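Local structure of dihydropyrimidinase (Brevibacillus agri, 3SFW) at residues V182-G187 / E219-A224; I206-T211 / V286-L291; V238-A243 / D298-A303. The protein hydrolyses the cyclic amide bond of dihydropyrimidines, probably with the help of a pair of zinc ions held in an amidohydrolase TIM barrel. All coordinates share one frame; numbering follows the deposited sequence.

In the fold
All three contacts are buried, and they lie around, or lead away from, the two-zinc site of a TIM barrel. Interactions 1 and 3 start from adjacent parallel strands, 180-182 and 234-237, whose following loops supply His183 and His239 to the same zinc; each loop then packs on a helix. Interaction 2 joins helix 206-210 to loop 286-291, which runs past both zinc ligands, with Ser288 near Glu185 and Pro289 against the His239 ring. The chemistry changes with position. Interaction 1 mixes alanine packing with a charged cluster that reaches a second subunit, interaction 2 turns on a single histidine ring, and interaction 3 is apolar, its Val299 end partly exposed beside a third subunit.

Interaction 1 of 3, residues V182-G187 / E219-A224. With ZN (zinc ion), chain D.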
ATOM      1  N   VAL A 182      -6.253 -11.320 -19.831  1.00  9.56           N
ATOM      2  CA  VAL A 182      -5.805 -10.119 -20.526  1.00 10.70           C
ATOM      3  C   VAL A 182      -4.325 -10.150 -20.851  1.00 11.92           C
ATOM      4  O   VAL A 182      -3.526 -10.458 -19.994  1.00 11.09           O
ATOM      5  CB  VAL A 182      -6.125  -8.856 -19.693  1.00 12.83           C
ATOM      6  CG1 VAL A 182      -5.325  -7.716 -20.125  1.00 26.53           C
ATOM      7  CG2 VAL A 182      -7.630  -8.553 -19.746  1.00 12.59           C
ATOM      8  N   HIS A 183      -3.976  -9.602 -22.024  1.00 10.32           N
ATOM      9  CA  HIS A 183      -2.629  -9.089 -22.307  1.00  9.21           C
ATOM     10  C   HIS A 183      -2.648  -7.621 -21.863  1.00 10.13           C
ATOM     11  O   HIS A 183      -3.277  -6.781 -22.528  1.00 12.39           O
ATOM     12  CB  HIS A 183      -2.308  -9.164 -23.842  1.00  9.61           C
ATOM     13  CG  HIS A 183      -0.990  -8.529 -24.204  1.00 10.75           C
ATOM     14  ND1 HIS A 183       0.070  -9.235 -24.748  1.00 11.86           N
ATOM     15  CD2 HIS A 183      -0.555  -7.249 -24.046  1.00 12.22           C
ATOM     16  CE1 HIS A 183       1.084  -8.402 -24.944  1.00 14.49           C
ATOM     17  NE2 HIS A 183       0.739  -7.200 -24.509  1.00 10.26           N
ATOM     18  N   ALA A 184      -1.985  -7.321 -20.737  1.00  8.21           N
ATOM     19  CA  ALA A 184      -2.184  -6.006 -20.087  1.00  5.92           C
ATOM     20  C   ALA A 184      -0.966  -5.106 -20.334  1.00 10.51           C
ATOM     21  O   ALA A 184      -0.078  -4.991 -19.475  1.00 12.52           O
ATOM     22  CB  ALA A 184      -2.432  -6.177 -18.545  1.00 11.70           C
ATOM     23  N   GLU A 185      -0.982  -4.384 -21.448  1.00 10.84           N
ATOM     24  CA  GLU A 185      -0.117  -3.173 -21.595  1.00 11.84           C
ATOM     25  C   GLU A 185      -1.019  -2.108 -22.185  1.00 11.12           C
ATOM     26  O   GLU A 185      -1.882  -2.432 -23.042  1.00 14.04           O
ATOM     27  CB  GLU A 185       1.030  -3.393 -22.593  1.00 10.98           C
ATOM     28  CG  GLU A 185       2.033  -4.513 -22.226  1.00 11.58           C
ATOM     29  CD  GLU A 185       3.016  -4.735 -23.347  1.00 11.75           C
ATOM     30  OE1 GLU A 185       2.610  -5.328 -24.401  1.00 14.24           O
ATOM     31  OE2 GLU A 185       4.158  -4.206 -23.212  1.00 15.20           O
ATOM     32  N   ASN A 186      -0.736  -0.840 -21.861  1.00  9.91           N
ATOM     33  CA  ASN A 186      -1.573   0.215 -22.459  1.00 12.28           C
ATOM     34  C   ASN A 186      -1.202   0.421 -23.926  1.00 12.04           C
ATOM     35  O   ASN A 186      -0.132   0.969 -24.252  1.00 12.55           O
ATOM     36  CB  ASN A 186      -1.478   1.520 -21.657  1.00  9.34           C
ATOM     37  CG  ASN A 186      -2.477   2.542 -22.142  1.00 12.07           C
ATOM     38  OD1 ASN A 186      -2.438   2.950 -23.305  1.00 12.74           O
ATOM     39  ND2 ASN A 186      -3.368   2.953 -21.272  1.00 11.63           N
ATOM     40  N   GLY A 187      -2.050  -0.060 -24.825  1.00 11.55           N
ATOM     41  CA  GLY A 187      -1.702   0.005 -26.250  1.00 13.83           C
ATOM     42  C   GLY A 187      -1.584   1.421 -26.802  1.00 13.29           C
ATOM     43  O   GLY A 187      -0.944   1.614 -27.838  1.00 16.07           O
ATOM     44  N   GLU A 219      -0.253  -0.103 -15.509  1.00 11.31           N
ATOM     45  CA  GLU A 219      -1.522   0.620 -15.691  1.00 10.91           C
ATOM     46  C   GLU A 219      -2.632  -0.281 -16.264  1.00 10.79           C
ATOM     47  O   GLU A 219      -3.734  -0.365 -15.716  1.00 12.89           O
ATOM     48  CB  GLU A 219      -1.342   1.833 -16.609  1.00 10.92           C
ATOM     49  CG  GLU A 219      -2.639   2.696 -16.740  1.00 10.26           C
ATOM     50  CD  GLU A 219      -3.666   2.078 -17.669  1.00 11.75           C
ATOM     51  OE1 GLU A 219      -3.291   1.573 -18.763  1.00 13.72           O
ATOM     52  OE2 GLU A 219      -4.859   2.025 -17.240  1.00 12.99           O
ATOM     53  N   ALA A 220      -2.304  -1.025 -17.298  1.00  8.57           N
ATOM     54  CA  ALA A 220      -3.336  -1.865 -17.935  1.00  9.19           C
ATOM     55  C   ALA A 220      -3.728  -3.009 -17.009  1.00 11.02           C
ATOM     56  O   ALA A 220      -4.882  -3.453 -17.006  1.00 10.43           O
ATOM     57  CB  ALA A 220      -2.830  -2.392 -19.287  1.00  9.82           C
ATOM     58  N   THR A 221      -2.749  -3.532 -16.255  1.00 10.62           N
ATOM     59  CA  THR A 221      -3.083  -4.570 -15.246  1.00 11.47           C
ATOM     60  C   THR A 221      -4.089  -3.987 -14.265  1.00  9.93           C
ATOM     61  O   THR A 221      -5.106  -4.625 -13.932  1.00 10.56           O
ATOM     62  CB  THR A 221      -1.786  -5.055 -14.506  1.00  9.20           C
ATOM     63  OG1 THR A 221      -0.906  -5.620 -15.489  1.00 10.67           O
ATOM     64  CG2 THR A 221      -2.148  -6.095 -13.465  1.00  9.78           C
ATOM     65  N   GLY A 222      -3.788  -2.808 -13.717  1.00  9.45           N
ATOM     66  CA  GLY A 222      -4.721  -2.202 -12.753  1.00 11.88           C
ATOM     67  C   GLY A 222      -6.110  -1.925 -13.338  1.00 12.54           C
ATOM     68  O   GLY A 222      -7.121  -2.025 -12.630  1.00 11.93           O
ATOM     69  N   ARG A 223      -6.128  -1.490 -14.594  1.00 10.97           N
ATOM     70  CA  ARG A 223      -7.395  -1.201 -15.282  1.00 11.11           C
ATOM     71  C   ARG A 223      -8.193  -2.489 -15.443  1.00 10.92           C
ATOM     72  O   ARG A 223      -9.404  -2.519 -15.153  1.00 11.01           O
ATOM     73  CB  ARG A 223      -7.130  -0.553 -16.639  1.00 12.44           C
ATOM     74  CG  ARG A 223      -8.416  -0.321 -17.474  1.00 11.02           C
ATOM     75  CD  ARG A 223      -8.188   0.871 -18.431  1.00 10.08           C
ATOM     76  NE  ARG A 223      -6.824   0.876 -18.986  1.00 10.01           N
ATOM     77  CZ  ARG A 223      -6.461   0.351 -20.150  1.00 10.28           C
ATOM     78  NH1 ARG A 223      -5.174   0.320 -20.486  1.00 11.16           N
ATOM     79  NH2 ARG A 223      -7.402  -0.062 -21.020  1.00 10.72           N
ATOM     80  N   ALA A 224      -7.532  -3.563 -15.876  1.00  9.91           N
ATOM     81  CA  ALA A 224      -8.280  -4.824 -16.050  1.00  9.95           C
ATOM     82  C   ALA A 224      -8.805  -5.303 -14.680  1.00 10.90           C
ATOM     83  O   ALA A 224      -9.943  -5.799 -14.567  1.00 10.56           O
ATOM     84  CB  ALA A 224      -7.382  -5.867 -16.688  1.00  8.10           C
TER
HETATM   85 ZN    ZN D 501       0.524 -11.368 -25.040  1.00 15.91          ZN
HETATM   86  O   HOH W   1      -4.833  -0.125 -23.316  1.00 12.93           O
HETATM   87  O   HOH W   2       0.220 -11.426 -27.121  1.00 15.51           O
HETATM   88  O   HOH W   3       2.469 -10.908 -26.048  1.00 18.53           O
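In the TIM barrel of this amidohydrolase, the loop following strand 180-182 lays Ala184 and Asn186 against Ala220 and Glu219 of helix 214-230. The two backbones come nearest at Ala184 and Ala220, whose CA atoms are 4.8 Å apart. Such closeness depends on small side chains: CB of Ala220 rests on C of Glu185 at 3.4 Å, and the Ala184 methyl touches OG1 of Thr221, a hydroxyl bonded to O of Glu217. On the metal side, ND1 of His183 binds zinc at 2.2 Å and NE2 donates to OE1 of Glu185 at 2.6 Å. Held at both nitrogens, the imidazole is restrained from turning. Asn186 supplies the polar link. With CG anti to the backbone N (chi1 -172°), its ND2 donates to OE1 of Glu219 over 2.9 Å in a nearly straight bond, arriving from above the carboxylate plane. The syn lone pairs of that carboxylate go to Arg223, which grips side-on, NH1 to OE1 at 2.8 Å and NE to OE2. An alanine in place of Glu219 would probably deprive the buried Arg223 guanidinium of this mate, though Asp163 of the same chain would still pair with NH2, and cost Asn186 ND2 one acceptor. ND2 also bonds Asp163 of a second subunit, while OD1 caps helix 187-199 at N of Val189. By taking two donors, OE1 of Glu219 ties the Asn186 amide to the buried charge pair.

Interaction 2 of 3, residues I206-T211 / V286-L291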
ATOM      1  N   ILE A 206      16.615  -2.807 -29.146  1.00 14.68           N
ATOM      2  CA  ILE A 206      16.459  -2.342 -27.756  1.00 16.69           C
ATOM      3  C   ILE A 206      15.288  -1.368 -27.585  1.00 16.91           C
ATOM      4  O   ILE A 206      14.651  -1.355 -26.541  1.00 16.22           O
ATOM      5  CB  ILE A 206      17.788  -1.718 -27.191  1.00 17.15           C
ATOM      6  CG1 ILE A 206      17.661  -1.359 -25.718  1.00 17.55           C
ATOM      7  CG2 ILE A 206      18.197  -0.492 -28.012  1.00 17.85           C
ATOM      8  CD1 ILE A 206      17.382  -2.555 -24.816  1.00 19.81           C
ATOM      9  N   TYR A 207      14.931  -0.613 -28.623  1.00 16.40           N
ATOM     10  CA  TYR A 207      13.809   0.340 -28.468  1.00 17.24           C
ATOM     11  C   TYR A 207      12.461  -0.375 -28.397  1.00 15.05           C
ATOM     12  O   TYR A 207      11.493   0.226 -27.955  1.00 14.71           O
ATOM     13  CB  TYR A 207      13.787   1.424 -29.561  1.00 17.86           C
ATOM     14  CG  TYR A 207      15.005   2.302 -29.434  1.00 19.62           C
ATOM     15  CD1 TYR A 207      16.176   1.953 -30.096  1.00 25.71           C
ATOM     16  CD2 TYR A 207      15.066   3.291 -28.463  1.00 24.21           C
ATOM     17  CE1 TYR A 207      17.355   2.673 -29.925  1.00 27.87           C
ATOM     18  CE2 TYR A 207      16.264   4.025 -28.250  1.00 26.63           C
ATOM     19  CZ  TYR A 207      17.401   3.687 -28.980  1.00 28.12           C
ATOM     20  OH  TYR A 207      18.604   4.355 -28.796  1.00 31.90           O
ATOM     21  N   HIS A 208      12.441  -1.672 -28.701  1.00 14.97           N
ATOM     22  CA  HIS A 208      11.223  -2.467 -28.424  1.00 16.03           C
ATOM     23  C   HIS A 208      10.913  -2.462 -26.923  1.00 16.65           C
ATOM     24  O   HIS A 208       9.737  -2.395 -26.509  1.00 14.89           O
ATOM     25  CB  HIS A 208      11.335  -3.914 -28.963  1.00 13.88           C
ATOM     26  CG  HIS A 208      10.171  -4.754 -28.576  1.00 14.55           C
ATOM     27  ND1 HIS A 208       8.955  -4.679 -29.223  1.00 17.26           N
ATOM     28  CD2 HIS A 208      10.000  -5.608 -27.539  1.00 18.24           C
ATOM     29  CE1 HIS A 208       8.094  -5.486 -28.621  1.00 18.08           C
ATOM     30  NE2 HIS A 208       8.715  -6.087 -27.621  1.00 17.75           N
ATOM     31  N   ALA A 209      11.954  -2.488 -26.087  1.00 14.88           N
ATOM     32  CA  ALA A 209      11.706  -2.434 -24.663  1.00 14.04           C
ATOM     33  C   ALA A 209      11.420  -1.012 -24.208  1.00 15.71           C
ATOM     34  O   ALA A 209      10.531  -0.777 -23.399  1.00 15.96           O
ATOM     35  CB  ALA A 209      12.863  -3.033 -23.891  1.00 13.43           C
ATOM     36  N   TYR A 210      12.253  -0.062 -24.654  1.00 16.60           N
ATOM     37  CA  TYR A 210      12.132   1.291 -24.168  1.00 16.34           C
ATOM     38  C   TYR A 210      10.792   1.922 -24.451  1.00 14.99           C
ATOM     39  O   TYR A 210      10.387   2.842 -23.743  1.00 18.67           O
ATOM     40  CB  TYR A 210      13.234   2.169 -24.729  1.00 15.41           C
ATOM     41  CG  TYR A 210      14.627   1.774 -24.288  1.00 16.73           C
ATOM     42  CD1 TYR A 210      15.747   2.210 -25.014  1.00 19.72           C
ATOM     43  CD2 TYR A 210      14.837   1.025 -23.135  1.00 17.53           C
ATOM     44  CE1 TYR A 210      17.055   1.892 -24.592  1.00 19.06           C
ATOM     45  CE2 TYR A 210      16.141   0.672 -22.723  1.00 22.64           C
ATOM     46  CZ  TYR A 210      17.245   1.163 -23.438  1.00 22.21           C
ATOM     47  OH  TYR A 210      18.539   0.799 -23.058  1.00 26.83           O
ATOM     48  N   THR A 211      10.100   1.447 -25.493  1.00 14.22           N
ATOM     49  CA  THR A 211       8.836   2.033 -25.894  1.00 15.77           C
ATOM     50  C   THR A 211       7.630   1.314 -25.217  1.00 14.65           C
ATOM     51  O   THR A 211       6.464   1.651 -25.484  1.00 13.28           O
ATOM     52  CB  THR A 211       8.627   1.933 -27.435  1.00 17.09           C
ATOM     53  OG1 THR A 211       8.818   0.577 -27.879  1.00 14.71           O
ATOM     54  CG2 THR A 211       9.644   2.847 -28.202  1.00 18.24           C
ATOM     55  N   VAL A 286      12.955 -10.156 -28.854  1.00 13.87           N
ATOM     56  CA  VAL A 286      11.832  -9.213 -28.998  1.00 11.82           C
ATOM     57  C   VAL A 286      10.489  -9.991 -28.892  1.00 12.20           C
ATOM     58  O   VAL A 286      10.247 -10.906 -29.643  1.00 11.77           O
ATOM     59  CB  VAL A 286      11.908  -8.481 -30.378  1.00 13.29           C
ATOM     60  CG1 VAL A 286      10.541  -7.805 -30.726  1.00 14.39           C
ATOM     61  CG2 VAL A 286      13.035  -7.440 -30.316  1.00 13.18           C
ATOM     62  N   TRP A 287       9.777  -9.716 -27.809  1.00 12.91           N
ATOM     63  CA  TRP A 287       8.431 -10.273 -27.506  1.00 12.93           C
ATOM     64  C   TRP A 287       7.853  -9.305 -26.499  1.00 11.91           C
ATOM     65  O   TRP A 287       8.569  -8.403 -26.024  1.00 13.28           O
ATOM     66  CB  TRP A 287       8.513 -11.686 -26.890  1.00 12.32           C
ATOM     67  CG  TRP A 287       9.559 -11.841 -25.805  1.00  9.24           C
ATOM     68  CD1 TRP A 287       9.538 -11.286 -24.562  1.00 11.12           C
ATOM     69  CD2 TRP A 287      10.716 -12.703 -25.857  1.00 10.36           C
ATOM     70  NE1 TRP A 287      10.645 -11.742 -23.823  1.00 10.59           N
ATOM     71  CE2 TRP A 287      11.373 -12.603 -24.610  1.00 11.68           C
ATOM     72  CE3 TRP A 287      11.289 -13.510 -26.876  1.00 12.52           C
ATOM     73  CZ2 TRP A 287      12.585 -13.286 -24.342  1.00 12.04           C
ATOM     74  CZ3 TRP A 287      12.430 -14.246 -26.590  1.00 11.90           C
ATOM     75  CH2 TRP A 287      13.045 -14.164 -25.317  1.00 13.80           C
ATOM     76  N   SER A 288       6.544  -9.405 -26.230  1.00 11.59           N
ATOM     77  CA  SER A 288       5.879  -8.346 -25.447  1.00  9.35           C
ATOM     78  C   SER A 288       5.056  -9.012 -24.362  1.00 13.09           C
ATOM     79  O   SER A 288       4.536 -10.073 -24.604  1.00 13.36           O
ATOM     80  CB  SER A 288       4.934  -7.538 -26.336  1.00 13.76           C
ATOM     81  OG  SER A 288       5.680  -6.889 -27.374  1.00 15.43           O
ATOM     82  N   PRO A 289       4.994  -8.431 -23.161  1.00 11.17           N
ATOM     83  CA  PRO A 289       5.782  -7.296 -22.675  1.00 10.56           C
ATOM     84  C   PRO A 289       7.243  -7.564 -22.801  1.00 10.94           C
ATOM     85  O   PRO A 289       7.676  -8.706 -22.889  1.00 10.53           O
ATOM     86  CB  PRO A 289       5.403  -7.193 -21.189  1.00 13.80           C
ATOM     87  CG  PRO A 289       4.872  -8.560 -20.838  1.00 16.98           C
ATOM     88  CD  PRO A 289       4.171  -9.025 -22.079  1.00 14.50           C
ATOM     89  N   PRO A 290       8.037  -6.481 -22.888  1.00  9.75           N
ATOM     90  CA  PRO A 290       9.461  -6.711 -23.156  1.00 10.52           C
ATOM     91  C   PRO A 290      10.173  -7.278 -21.929  1.00 12.93           C
ATOM     92  O   PRO A 290       9.715  -7.118 -20.795  1.00 12.11           O
ATOM     93  CB  PRO A 290       9.976  -5.291 -23.458  1.00 11.60           C
ATOM     94  CG  PRO A 290       9.058  -4.369 -22.636  1.00 12.94           C
ATOM     95  CD  PRO A 290       7.682  -5.079 -22.658  1.00 11.99           C
ATOM     96  N   LEU A 291      11.370  -7.792 -22.137  1.00 11.01           N
ATOM     97  CA  LEU A 291      12.262  -8.133 -21.021  1.00 12.30           C
ATOM     98  C   LEU A 291      12.517  -6.887 -20.170  1.00 13.33           C
ATOM     99  O   LEU A 291      12.466  -5.762 -20.691  1.00 13.51           O
ATOM    100  CB  LEU A 291      13.579  -8.692 -21.598  1.00 12.27           C
ATOM    101  CG  LEU A 291      13.433 -10.062 -22.248  1.00 13.94           C
ATOM    102  CD1 LEU A 291      14.809 -10.559 -22.752  1.00 12.72           C
ATOM    103  CD2 LEU A 291      12.864 -11.071 -21.226  1.00 13.93           C
TER
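His208 projects from the short helix 206-210 into loop 286-291, part of the connection between helices 265-269 and 295-305 in the amidohydrolase barrel, and its ring is engaged from the face and from the edge. Over one face lies Val286, whose CG1 stands 3.7 Å from the ring centroid and only 7° off the normal, a CH-pi contact. The valine's CG1, anti to its own backbone N, is the branch that covers the ring, while CG2 touches CB of His208. At the edge, NE2 donates to O of Trp287 over 2.8 Å in a bent bond of 147°. The nitrogen comes from well above the carbonyl plane. Near the ring plane too is OG of Ser288, 3.1 Å from CE1 of His208; this hydroxyl has a hydrogen-bonding partner in Asn337. Together the carbonyl and the valine methyl help to hold the position and tilt of the imidazole. The cis peptide between Ser288 and Pro289 then turns the chain: Pro289 packs on the zinc ligand His239, whereas Pro290 faces back to the helix, its CB 3.7 Å from CB of Ala209 and 3.6 Å from CA of Ala209.

Interaction 3 of 3, residues V238-A243 / D298-A303; sequences VHVSCA and DVLWSA. With ZN (zinc ion), chain D.
The backbones of residues 238-243 and of 298-303, on helix 295-305, draw closest at Ala243 and Val299, 5.9 Å between CA atoms, just where Cys242 takes the N-cap position and helix 243-254 starts. There CB of Ala243 fits against the valine, 3.8 Å from CG1 of Val299 and slightly farther from its CG2. One residue on, Leu300 makes the largest single contribution. Its CG lies anti to the carbonyl carbon (chi1 -61°), and the two methyls at its tip divide between successive residues of the loop: CD2 approaches O of Val240 at 3.5 Å, while CD1 approaches O of Ser241 at 3.7 Å. CD2 also meets CG1 of Val240 at 4.1 Å, the two side chains crossing at a slant. The carbonyl of Val240 is not left to this apolar cover, since OG1 of Thr263 bonds it. The other end of the loop serves the metal. His239 binds zinc through NE2 at 2.2 Å, and CG2 of Val238 lies over the centre of its ring. Ser241 faces away from the helix, its OG bonded to Glu217 and Arg292. Around the contact, Val246 of helix 243-254, Tyr267 and Leu268 of helix 265-269 and Thr263 of strand 258-263 pack against Leu300, and Val299 packs on Glu254 of a third subunit.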
ATOM      1  N   VAL A 238      -2.157 -12.614 -18.182  1.00  8.71           N
ATOM      2  CA  VAL A 238      -1.135 -13.495 -18.786  1.00 10.55           C
ATOM      3  C   VAL A 238       0.216 -12.746 -18.733  1.00  8.82           C
ATOM      4  O   VAL A 238       0.246 -11.531 -18.537  1.00 10.83           O
ATOM      5  CB  VAL A 238      -1.426 -13.870 -20.282  1.00  9.10           C
ATOM      6  CG1 VAL A 238      -2.833 -14.509 -20.429  1.00  9.23           C
ATOM      7  CG2 VAL A 238      -1.343 -12.621 -21.190  1.00  9.06           C
ATOM      8  N   HIS A 239       1.298 -13.514 -18.832  1.00  9.04           N
ATOM      9  CA  HIS A 239       2.669 -12.972 -18.830  1.00 10.53           C
ATOM     10  C   HIS A 239       2.835 -11.709 -17.981  1.00 12.49           C
ATOM     11  O   HIS A 239       3.224 -10.670 -18.501  1.00 10.13           O
ATOM     12  CB  HIS A 239       3.254 -12.771 -20.278  1.00  9.99           C
ATOM     13  CG  HIS A 239       2.366 -12.013 -21.246  1.00  9.29           C
ATOM     14  ND1 HIS A 239       1.775 -10.796 -20.942  1.00 10.37           N
ATOM     15  CD2 HIS A 239       2.095 -12.249 -22.560  1.00  9.68           C
ATOM     16  CE1 HIS A 239       1.121 -10.351 -22.016  1.00 10.06           C
ATOM     17  NE2 HIS A 239       1.321 -11.209 -23.008  1.00  9.98           N
ATOM     18  N   VAL A 240       2.701 -11.856 -16.660  1.00  7.75           N
ATOM     19  CA  VAL A 240       3.084 -10.769 -15.729  1.00 11.66           C
ATOM     20  C   VAL A 240       4.638 -10.675 -15.719  1.00 10.83           C
ATOM     21  O   VAL A 240       5.318 -11.694 -15.518  1.00  9.87           O
ATOM     22  CB  VAL A 240       2.535 -11.069 -14.294  1.00 10.08           C
ATOM     23  CG1 VAL A 240       3.030 -10.005 -13.271  1.00 11.09           C
ATOM     24  CG2 VAL A 240       1.015 -11.091 -14.321  1.00  9.50           C
ATOM     25  N   SER A 241       5.201  -9.497 -16.064  1.00  9.35           N
ATOM     26  CA  SER A 241       6.665  -9.447 -16.243  1.00 10.38           C
ATOM     27  C   SER A 241       7.364  -8.587 -15.217  1.00 11.34           C
ATOM     28  O   SER A 241       8.608  -8.549 -15.164  1.00 11.67           O
ATOM     29  CB  SER A 241       7.022  -8.927 -17.655  1.00 11.06           C
ATOM     30  OG  SER A 241       6.760  -7.528 -17.775  1.00 12.04           O
ATOM     31  N   CYS A 242       6.604  -7.786 -14.482  1.00 10.79           N
ATOM     32  CA  CYS A 242       7.236  -6.733 -13.682  1.00 12.60           C
ATOM     33  C   CYS A 242       6.600  -6.510 -12.340  1.00 12.94           C
ATOM     34  O   CYS A 242       5.436  -6.890 -12.087  1.00 10.72           O
ATOM     35  CB  CYS A 242       7.288  -5.408 -14.435  1.00 11.18           C
ATOM     36  SG  CYS A 242       5.673  -4.653 -14.770  1.00 15.55           S
ATOM     37  N   ALA A 243       7.404  -5.951 -11.438  1.00 13.87           N
ATOM     38  CA  ALA A 243       6.965  -5.717 -10.060  1.00 12.04           C
ATOM     39  C   ALA A 243       5.756  -4.802  -9.985  1.00 11.64           C
ATOM     40  O   ALA A 243       4.855  -5.042  -9.168  1.00 11.03           O
ATOM     41  CB  ALA A 243       8.147  -5.134  -9.195  1.00 10.74           C
ATOM     42  N   ASP A 298      13.361 -11.395  -9.347  1.00 14.51           N
ATOM     43  CA  ASP A 298      13.159 -11.944  -7.992  1.00 18.94           C
ATOM     44  C   ASP A 298      11.782 -11.629  -7.407  1.00 13.33           C
ATOM     45  O   ASP A 298      11.260 -12.401  -6.571  1.00 14.49           O
ATOM     46  CB  ASP A 298      14.287 -11.585  -7.015  1.00 22.54           C
ATOM     47  CG  ASP A 298      15.485 -12.563  -7.122  1.00 33.13           C
ATOM     48  OD1 ASP A 298      16.601 -12.126  -6.786  1.00 38.20           O
ATOM     49  OD2 ASP A 298      15.330 -13.748  -7.565  1.00 34.19           O
ATOM     50  N   VAL A 299      11.225 -10.489  -7.806  1.00 14.31           N
ATOM     51  CA  VAL A 299       9.848 -10.165  -7.414  1.00 11.24           C
ATOM     52  C   VAL A 299       8.863 -11.198  -8.020  1.00 12.55           C
ATOM     53  O   VAL A 299       7.943 -11.655  -7.335  1.00 11.00           O
ATOM     54  CB  VAL A 299       9.471  -8.743  -7.823  1.00 10.03           C
ATOM     55  CG1 VAL A 299       8.012  -8.392  -7.330  1.00 11.02           C
ATOM     56  CG2 VAL A 299      10.460  -7.691  -7.190  1.00 12.39           C
ATOM     57  N   LEU A 300       9.072 -11.578  -9.284  1.00 11.66           N
ATOM     58  CA  LEU A 300       8.263 -12.692  -9.882  1.00 11.56           C
ATOM     59  C   LEU A 300       8.427 -14.047  -9.139  1.00 13.00           C
ATOM     60  O   LEU A 300       7.434 -14.746  -8.838  1.00 10.95           O
ATOM     61  CB  LEU A 300       8.606 -12.881 -11.373  1.00 10.66           C
ATOM     62  CG  LEU A 300       8.311 -11.656 -12.243  1.00 10.10           C
ATOM     63  CD1 LEU A 300       8.906 -11.899 -13.625  1.00 10.65           C
ATOM     64  CD2 LEU A 300       6.796 -11.353 -12.371  1.00 10.43           C
ATOM     65  N   TRP A 301       9.664 -14.398  -8.800  1.00 12.46           N
ATOM     66  CA  TRP A 301       9.904 -15.641  -8.092  1.00 11.39           C
ATOM     67  C   TRP A 301       9.231 -15.589  -6.735  1.00 12.12           C
ATOM     68  O   TRP A 301       8.596 -16.561  -6.346  1.00 12.99           O
ATOM     69  CB  TRP A 301      11.417 -15.886  -7.868  1.00 13.89           C
ATOM     70  CG  TRP A 301      12.180 -16.443  -9.105  1.00 12.05           C
ATOM     71  CD1 TRP A 301      13.257 -15.851  -9.759  1.00 13.55           C
ATOM     72  CD2 TRP A 301      11.982 -17.698  -9.718  1.00 12.04           C
ATOM     73  NE1 TRP A 301      13.715 -16.688 -10.758  1.00 13.64           N
ATOM     74  CE2 TRP A 301      12.936 -17.825 -10.761  1.00 12.59           C
ATOM     75  CE3 TRP A 301      11.083 -18.762  -9.489  1.00 12.76           C
ATOM     76  CZ2 TRP A 301      13.034 -18.968 -11.534  1.00 14.01           C
ATOM     77  CZ3 TRP A 301      11.158 -19.865 -10.302  1.00 14.73           C
ATOM     78  CH2 TRP A 301      12.134 -19.978 -11.289  1.00 15.61           C
ATOM     79  N   SER A 302       9.367 -14.461  -6.042  1.00 12.95           N
ATOM     80  CA  SER A 302       8.680 -14.270  -4.724  1.00 12.72           C
ATOM     81  C   SER A 302       7.169 -14.456  -4.866  1.00 11.31           C
ATOM     82  O   SER A 302       6.511 -15.005  -3.989  1.00 12.23           O
ATOM     83  CB  SER A 302       8.937 -12.859  -4.192  1.00 12.37           C
ATOM     84  OG  SER A 302      10.248 -12.746  -3.703  1.00 20.56           O
ATOM     85  N   ALA A 303       6.612 -13.924  -5.951  1.00  8.77           N
ATOM     86  CA  ALA A 303       5.162 -13.949  -6.130  1.00 10.11           C
ATOM     87  C   ALA A 303       4.711 -15.389  -6.370  1.00  9.91           C
ATOM     88  O   ALA A 303       3.644 -15.798  -5.907  1.00  9.87           O
ATOM     89  CB  ALA A 303       4.756 -13.031  -7.346  1.00 13.17           C
TER
HETATM   90 ZN    ZN D 501       0.524 -11.368 -25.040  1.00 15.91          ZN
HETATM   91  O   HOH W   2       0.220 -11.426 -27.121  1.00 15.51           O
HETATM   92  O   HOH W   3       2.469 -10.908 -26.048  1.00 18.53           O